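Local coordinates for protein putative polyketide cyclase (Pseudomonas putida KT2440, PDB 3F7X) that is of unknown function but has a SnoaL-like fold and may act as a polyketide cyclase, at residues 112-123 and 140-151. Sequence-based numbering, arbitrary orientation.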
ATOM      1  N   PRO A 112      10.074  -0.833  19.527  1.00 15.91           N
ATOM      2  CA  PRO A 112       9.884  -0.320  20.886  1.00 16.69           C
ATOM      3  C   PRO A 112       9.359  -1.375  21.852  1.00 14.55           C
ATOM      4  O   PRO A 112       8.801  -2.388  21.453  1.00 15.28           O
ATOM      5  CB  PRO A 112       8.842   0.792  20.706  1.00 18.65           C
ATOM      6  CG  PRO A 112       8.939   1.192  19.250  1.00 20.63           C
ATOM      7  CD  PRO A 112       9.247  -0.085  18.550  1.00 17.95           C
ATOM      8  N   THR A 113       9.514  -1.092  23.124  1.00 14.96           N
ATOM      9  CA  THR A 113       9.020  -1.955  24.199  1.00 16.26           C
ATOM     10  C   THR A 113       7.490  -2.023  24.169  1.00 14.63           C
ATOM     11  O   THR A 113       6.824  -1.030  23.958  1.00 16.05           O
ATOM     12  CB  THR A 113       9.526  -1.409  25.543  1.00 19.71           C
ATOM     13  OG1 THR A 113      10.951  -1.314  25.474  1.00 23.41           O
ATOM     14  CG2 THR A 113       9.138  -2.330  26.639  1.00 21.71           C
ATOM     15  N   ALA A 114       6.945  -3.215  24.351  1.00 13.21           N
ATOM     16  CA  ALA A 114       5.512  -3.443  24.499  1.00 12.71           C
ATOM     17  C   ALA A 114       5.090  -3.348  25.952  1.00 13.72           C
ATOM     18  O   ALA A 114       5.797  -3.842  26.862  1.00 16.73           O
ATOM     19  CB  ALA A 114       5.124  -4.800  23.958  1.00 12.88           C
ATOM     20  N   ASN A 115       3.956  -2.708  26.169  1.00 14.25           N
ATOM     21  CA  ASN A 115       3.332  -2.629  27.502  1.00 16.29           C
ATOM     22  C   ASN A 115       1.808  -2.616  27.431  1.00 16.05           C
ATOM     23  O   ASN A 115       1.125  -2.142  28.340  1.00 19.24           O
ATOM     24  CB  ASN A 115       3.890  -1.449  28.288  1.00 19.78           C
ATOM     25  CG  ASN A 115       3.799  -0.186  27.559  1.00 21.40           C
ATOM     26  OD1 ASN A 115       2.766   0.143  27.018  1.00 24.37           O
ATOM     27  ND2 ASN A 115       4.899   0.561  27.540  1.00 33.56           N
ATOM     28  N   GLY A 116       1.259  -3.192  26.362  1.00 14.44           N
ATOM     29  CA  GLY A 116      -0.174  -3.252  26.180  1.00 14.59           C
ATOM     30  C   GLY A 116      -0.766  -2.017  25.552  1.00 15.07           C
ATOM     31  O   GLY A 116      -1.987  -1.823  25.618  1.00 16.67           O
ATOM     32  N   GLN A 117       0.064  -1.220  24.877  1.00 14.46           N
ATOM     33  CA  GLN A 117      -0.519  -0.037  24.342  0.50 15.10           C
ATOM     34  C   GLN A 117      -1.368  -0.347  23.080  1.00 13.25           C
ATOM     35  O   GLN A 117      -1.179  -1.331  22.371  1.00 13.19           O
ATOM     36  CB  GLN A 117       0.530   1.047  24.189  0.50 14.64           C
ATOM     37  CG  GLN A 117       1.628   0.757  23.208  0.50 12.76           C
ATOM     38  CD  GLN A 117       2.723  -0.112  23.794  0.50 12.30           C
ATOM     39  OE1 GLN A 117       2.476  -1.240  24.234  0.50 12.14           O
ATOM     40  NE2 GLN A 117       3.946   0.403  23.791  0.50 14.60           N
ATOM     41  N   THR A 118      -2.366   0.502  22.875  1.00 13.65           N
ATOM     42  CA  THR A 118      -3.244   0.350  21.730  1.00 14.09           C
ATOM     43  C   THR A 118      -2.764   1.217  20.576  1.00 14.27           C
ATOM     44  O   THR A 118      -2.102   2.240  20.776  1.00 16.98           O
ATOM     45  CB  THR A 118      -4.674   0.673  22.103  1.00 17.62           C
ATOM     46  OG1 THR A 118      -4.717   2.005  22.560  1.00 22.64           O
ATOM     47  CG2 THR A 118      -5.175  -0.255  23.198  1.00 18.71           C
ATOM     48  N   TYR A 119      -3.134   0.842  19.365  1.00 11.94           N
ATOM     49  CA  TYR A 119      -2.847   1.646  18.213  1.00 12.04           C
ATOM     50  C   TYR A 119      -3.966   1.493  17.212  1.00 11.49           C
ATOM     51  O   TYR A 119      -4.624   0.459  17.156  1.00 12.21           O
ATOM     52  CB  TYR A 119      -1.493   1.238  17.608  1.00 12.43           C
ATOM     53  CG  TYR A 119      -1.286  -0.242  17.317  1.00 11.18           C
ATOM     54  CD1 TYR A 119      -0.780  -1.088  18.289  1.00 11.80           C
ATOM     55  CD2 TYR A 119      -1.597  -0.797  16.089  1.00 11.59           C
ATOM     56  CE1 TYR A 119      -0.558  -2.451  18.007  1.00 10.52           C
ATOM     57  CE2 TYR A 119      -1.375  -2.128  15.817  1.00 11.29           C
ATOM     58  CZ  TYR A 119      -0.852  -2.957  16.790  1.00  9.97           C
ATOM     59  OH  TYR A 119      -0.647  -4.288  16.535  1.00 10.99           O
ATOM     60  N   VAL A 120      -4.134   2.510  16.383  1.00 11.57           N
ATOM     61  CA  VAL A 120      -5.163   2.522  15.354  1.00 10.99           C
ATOM     62  C   VAL A 120      -4.532   3.197  14.159  1.00 11.03           C
ATOM     63  O   VAL A 120      -4.083   4.357  14.272  1.00 13.22           O
ATOM     64  CB  VAL A 120      -6.454   3.263  15.780  1.00 12.86           C
ATOM     65  CG1 VAL A 120      -7.478   3.223  14.640  1.00 15.01           C
ATOM     66  CG2 VAL A 120      -7.044   2.714  17.093  1.00 16.55           C
ATOM     67  N   LEU A 121      -4.491   2.521  13.020  1.00 11.13           N
ATOM     68  CA  LEU A 121      -3.954   3.181  11.812  1.00 12.52           C
ATOM     69  C   LEU A 121      -4.421   2.500  10.559  1.00 10.51           C
ATOM     70  O   LEU A 121      -4.737   1.305  10.563  1.00 11.86           O
ATOM     71  CB  LEU A 121      -2.421   3.325  11.774  1.00 14.67           C
ATOM     72  CG  LEU A 121      -1.625   2.020  11.577  1.00 13.34           C
ATOM     73  CD1 LEU A 121      -0.200   2.457  11.291  1.00 17.43           C
ATOM     74  CD2 LEU A 121      -1.769   1.151  12.746  1.00 15.51           C
ATOM     75  N   PRO A 122      -4.520   3.279   9.469  1.00 10.95           N
ATOM     76  CA  PRO A 122      -4.868   2.676   8.217  1.00 10.29           C
ATOM     77  C   PRO A 122      -3.765   1.757   7.725  1.00  9.73           C
ATOM     78  O   PRO A 122      -2.585   1.953   8.041  1.00  9.89           O
ATOM     79  CB  PRO A 122      -5.011   3.877   7.265  1.00 13.58           C
ATOM     80  CG  PRO A 122      -4.600   4.994   7.950  1.00 19.96           C
ATOM     81  CD  PRO A 122      -4.385   4.738   9.349  1.00 14.11           C
ATOM     82  N   ALA A 123      -4.135   0.791   6.896  1.00  9.26           N
ATOM     83  CA  ALA A 123      -3.185  -0.092   6.268  1.00  8.73           C
ATOM     84  C   ALA A 123      -3.836  -0.621   5.005  1.00  8.67           C
ATOM     85  O   ALA A 123      -5.001  -0.356   4.704  1.00  9.55           O
ATOM     86  CB  ALA A 123      -2.779  -1.244   7.219  1.00 10.54           C
ATOM     87  N   TYR A 140       1.264  -3.013   3.482  1.00  8.48           N
ATOM     88  CA  TYR A 140       1.628  -1.622   3.573  1.00  9.22           C
ATOM     89  C   TYR A 140       0.937  -0.932   4.734  1.00  9.25           C
ATOM     90  O   TYR A 140      -0.256  -1.148   4.981  1.00  9.88           O
ATOM     91  CB  TYR A 140       1.252  -0.882   2.305  1.00  9.40           C
ATOM     92  CG  TYR A 140       2.066  -1.225   1.067  1.00  9.04           C
ATOM     93  CD1 TYR A 140       3.460  -1.148   1.070  1.00  8.61           C
ATOM     94  CD2 TYR A 140       1.453  -1.528  -0.131  1.00  9.13           C
ATOM     95  CE1 TYR A 140       4.194  -1.378  -0.061  1.00  9.89           C
ATOM     96  CE2 TYR A 140       2.190  -1.732  -1.279  1.00  8.87           C
ATOM     97  CZ  TYR A 140       3.562  -1.658  -1.251  1.00  9.52           C
ATOM     98  OH  TYR A 140       4.323  -1.863  -2.386  1.00  9.81           O
ATOM     99  N   TYR A 141       1.697  -0.050   5.400  1.00  9.11           N
ATOM    100  CA  TYR A 141       1.182   0.887   6.376  1.00  9.29           C
ATOM    101  C   TYR A 141       2.277   1.893   6.675  1.00  9.16           C
ATOM    102  O   TYR A 141       3.436   1.693   6.282  1.00  9.74           O
ATOM    103  CB  TYR A 141       0.673   0.211   7.665  1.00  9.59           C
ATOM    104  CG  TYR A 141       1.676  -0.670   8.357  1.00  9.80           C
ATOM    105  CD1 TYR A 141       1.764  -2.001   8.055  1.00 10.07           C
ATOM    106  CD2 TYR A 141       2.482  -0.167   9.372  1.00 11.28           C
ATOM    107  CE1 TYR A 141       2.676  -2.826   8.675  1.00 11.26           C
ATOM    108  CE2 TYR A 141       3.381  -0.977  10.023  1.00 11.79           C
ATOM    109  CZ  TYR A 141       3.464  -2.315   9.688  1.00 12.75           C
ATOM    110  OH  TYR A 141       4.357  -3.132  10.352  1.00 17.63           O
ATOM    111  N   ASN A 142       1.941   2.967   7.366  1.00  9.54           N
ATOM    112  CA  ASN A 142       2.935   3.968   7.769  1.00  9.17           C
ATOM    113  C   ASN A 142       3.605   3.512   9.066  1.00  9.11           C
ATOM    114  O   ASN A 142       3.018   3.581  10.148  1.00  9.86           O
ATOM    115  CB  ASN A 142       2.263   5.325   7.906  1.00 10.72           C
ATOM    116  CG  ASN A 142       3.233   6.426   8.083  1.00 10.23           C
ATOM    117  OD1 ASN A 142       4.267   6.236   8.688  1.00 11.51           O
ATOM    118  ND2 ASN A 142       2.908   7.592   7.583  1.00 13.43           N
ATOM    119  N   LEU A 143       4.810   2.966   8.922  1.00 10.01           N
ATOM    120  CA  LEU A 143       5.566   2.443  10.062  1.00 10.49           C
ATOM    121  C   LEU A 143       5.926   3.557  11.041  1.00 11.22           C
ATOM    122  O   LEU A 143       5.947   3.353  12.239  1.00 12.45           O
ATOM    123  CB  LEU A 143       6.774   1.666   9.547  1.00 12.41           C
ATOM    124  CG  LEU A 143       7.697   1.113  10.623  1.00 13.72           C
ATOM    125  CD1 LEU A 143       7.012   0.160  11.583  1.00 15.80           C
ATOM    126  CD2 LEU A 143       8.897   0.472   9.920  1.00 16.70           C
ATOM    127  N   ASN A 144       6.197   4.727  10.510  1.00 11.73           N
ATOM    128  CA  ASN A 144       6.528   5.864  11.368  1.00 13.20           C
ATOM    129  C   ASN A 144       5.364   6.227  12.263  1.00 13.13           C
ATOM    130  O   ASN A 144       5.564   6.547  13.460  1.00 15.15           O
ATOM    131  CB  ASN A 144       7.040   7.041  10.538  1.00 14.41           C
ATOM    132  CG  ASN A 144       8.458   6.832  10.052  1.00 20.50           C
ATOM    133  OD1 ASN A 144       9.312   6.268  10.779  1.00 23.25           O
ATOM    134  ND2 ASN A 144       8.752   7.302   8.829  1.00 21.81           N
ATOM    135  N   ASP A 145       4.149   6.186  11.712  1.00 12.42           N
ATOM    136  CA  ASP A 145       2.960   6.453  12.503  1.00 12.97           C
ATOM    137  C   ASP A 145       2.803   5.396  13.584  1.00 12.48           C
ATOM    138  O   ASP A 145       2.554   5.723  14.734  1.00 13.97           O
ATOM    139  CB  ASP A 145       1.738   6.529  11.582  1.00 13.77           C
ATOM    140  CG  ASP A 145       0.439   6.788  12.298  1.00 18.27           C
ATOM    141  OD1 ASP A 145       0.422   7.267  13.444  1.00 28.04           O
ATOM    142  OD2 ASP A 145      -0.629   6.554  11.684  1.00 23.33           O
ATOM    143  N   TRP A 146       2.989   4.128  13.244  1.00 10.94           N
ATOM    144  CA  TRP A 146       2.871   3.100  14.234  1.00 11.19           C
ATOM    145  C   TRP A 146       3.882   3.276  15.367  1.00 11.66           C
ATOM    146  O   TRP A 146       3.514   3.219  16.546  1.00 12.80           O
ATOM    147  CB  TRP A 146       3.034   1.713  13.604  1.00 11.12           C
ATOM    148  CG  TRP A 146       2.841   0.646  14.616  1.00 11.46           C
ATOM    149  CD1 TRP A 146       1.655   0.207  15.111  1.00 13.88           C
ATOM    150  CD2 TRP A 146       3.870  -0.038  15.374  1.00 11.68           C
ATOM    151  NE1 TRP A 146       1.873  -0.729  16.089  1.00 13.59           N
ATOM    152  CE2 TRP A 146       3.216  -0.920  16.251  1.00 13.04           C
ATOM    153  CE3 TRP A 146       5.254  -0.022  15.358  1.00 13.50           C
ATOM    154  CZ2 TRP A 146       3.911  -1.741  17.127  1.00 13.35           C
ATOM    155  CZ3 TRP A 146       5.936  -0.854  16.208  1.00 15.45           C
ATOM    156  CH2 TRP A 146       5.260  -1.707  17.072  1.00 15.43           C
ATOM    157  N   VAL A 147       5.134   3.505  15.002  1.00 12.06           N
ATOM    158  CA  VAL A 147       6.172   3.712  16.021  1.00 14.00           C
ATOM    159  C   VAL A 147       5.812   4.899  16.923  1.00 14.91           C
ATOM    160  O   VAL A 147       5.978   4.828  18.142  1.00 17.16           O
ATOM    161  CB  VAL A 147       7.539   3.931  15.362  1.00 15.05           C
ATOM    162  CG1 VAL A 147       8.566   4.478  16.376  1.00 17.50           C
ATOM    163  CG2 VAL A 147       8.018   2.632  14.755  1.00 15.16           C
ATOM    164  N   GLU A 148       5.318   5.991  16.348  1.00 15.32           N
ATOM    165  CA  GLU A 148       4.954   7.180  17.130  0.50 16.54           C
ATOM    166  C   GLU A 148       3.844   6.830  18.129  1.00 15.99           C
ATOM    167  O   GLU A 148       3.803   7.328  19.279  1.00 18.60           O
ATOM    168  CB  GLU A 148       4.513   8.313  16.195  0.50 17.92           C
ATOM    169  CG  GLU A 148       4.099   9.600  16.890  0.50 20.56           C
ATOM    170  N   GLN A 149       2.905   5.986  17.692  1.00 15.36           N
ATOM    171  CA  GLN A 149       1.792   5.612  18.548  1.00 15.88           C
ATOM    172  C   GLN A 149       2.211   4.744  19.742  1.00 16.83           C
ATOM    173  O   GLN A 149       1.555   4.814  20.789  1.00 21.54           O
ATOM    174  CB  GLN A 149       0.660   4.921  17.779  1.00 15.58           C
ATOM    175  CG  GLN A 149      -0.068   5.853  16.839  1.00 15.88           C
ATOM    176  CD  GLN A 149      -1.274   5.185  16.228  1.00 14.65           C
ATOM    177  OE1 GLN A 149      -2.053   4.550  16.941  1.00 14.15           O
ATOM    178  NE2 GLN A 149      -1.474   5.356  14.927  1.00 16.96           N
ATOM    179  N   VAL A 150       3.255   3.922  19.606  1.00 15.97           N
ATOM    180  CA  VAL A 150       3.617   2.973  20.648  1.00 16.00           C
ATOM    181  C   VAL A 150       4.886   3.361  21.415  1.00 15.98           C
ATOM    182  O   VAL A 150       5.123   2.796  22.477  1.00 18.67           O
ATOM    183  CB  VAL A 150       3.762   1.527  20.112  1.00 15.56           C
ATOM    184  CG1 VAL A 150       2.437   1.096  19.430  1.00 16.79           C
ATOM    185  CG2 VAL A 150       4.930   1.402  19.155  1.00 15.56           C
ATOM    186  N   ALA A 151       5.701   4.282  20.901  1.00 17.95           N
ATOM    187  CA  ALA A 151       7.013   4.552  21.508  1.00 21.07           C
ATOM    188  C   ALA A 151       6.865   5.363  22.773  1.00 28.24           C
ATOM    189  O   ALA A 151       5.856   6.032  22.961  1.00 30.91           O
ATOM    190  CB  ALA A 151       7.941   5.237  20.528  1.00 25.08           C
ATOM    191  OXT ALA A 151       7.769   5.348  23.623  1.00 31.22           O
TER
HETATM  192  O   HOH W   1       7.469   1.700  23.930  1.00 22.55           O
HETATM  193  O   HOH W   2      -2.708   5.427  19.467  1.00 28.76           O
HETATM  194  O   HOH W   3      -0.478   3.761  22.297  1.00 32.21           O
HETATM  195  O   HOH W   4      -0.740   3.841   7.838  1.00 12.98           O
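Q149 meets the backbone of V120 with both ends of its amide, tying the C-terminal helix 143-150 of this SnoaL-like alpha+beta fold to strand 118-123, which it follows nearly antiparallel at 156°. Strand 118-130 and strand 133-141 form a hairpin; after strand 133-141 the chain keeps its general direction into the helix, which lies alongside the beginning of strand 118-130.

Among the polar contacts, V120 N donates to a lone pair of Q149 OE1 (3.0 Å), and Q149 NE2 returns a bond to V120 O (2.9 Å) from well above that carbonyl's plane. The same NE2 also donates, almost straight at 170°, to D145 OD1 one helical turn earlier, so three bonds to protein atoms hold the amide's rotation, and a water also donates to OE1. A leucine in place of Q149 would probably leave V120 N and O without these mates and D145 OD1 without its NE2 donor. Nearer the chain end, in the conformer modelled here, Q117 bends at chi2, which brings NE2 to a lone pair of V150 O (3.0 Å); NE2 also donates to T113 O, so linking the preceding loop to the helix end. Waters bridge T113 O with V150 O, T118 O with Q149 O, and P122 O with N142 N.

The aromatic contact is T-shaped: W146 brings its pyrrole edge to a face of Y119, planes at 86°, and NE1 sits over the centre of the Y119 ring, 3.2 Å above its plane. With CG anti to its backbone N, W146 sends the indole toward the strand; beyond the stack Y119 OH is hydrogen-bonded to E78.

Apolar contacts continue along both sides of this pair. L121 CD1 packs against W146 CB, and V150 divides its methyls: CG1 faces Q117 CG and Y119 CD1, whereas CG2 lies 4.0 Å from P112 CG.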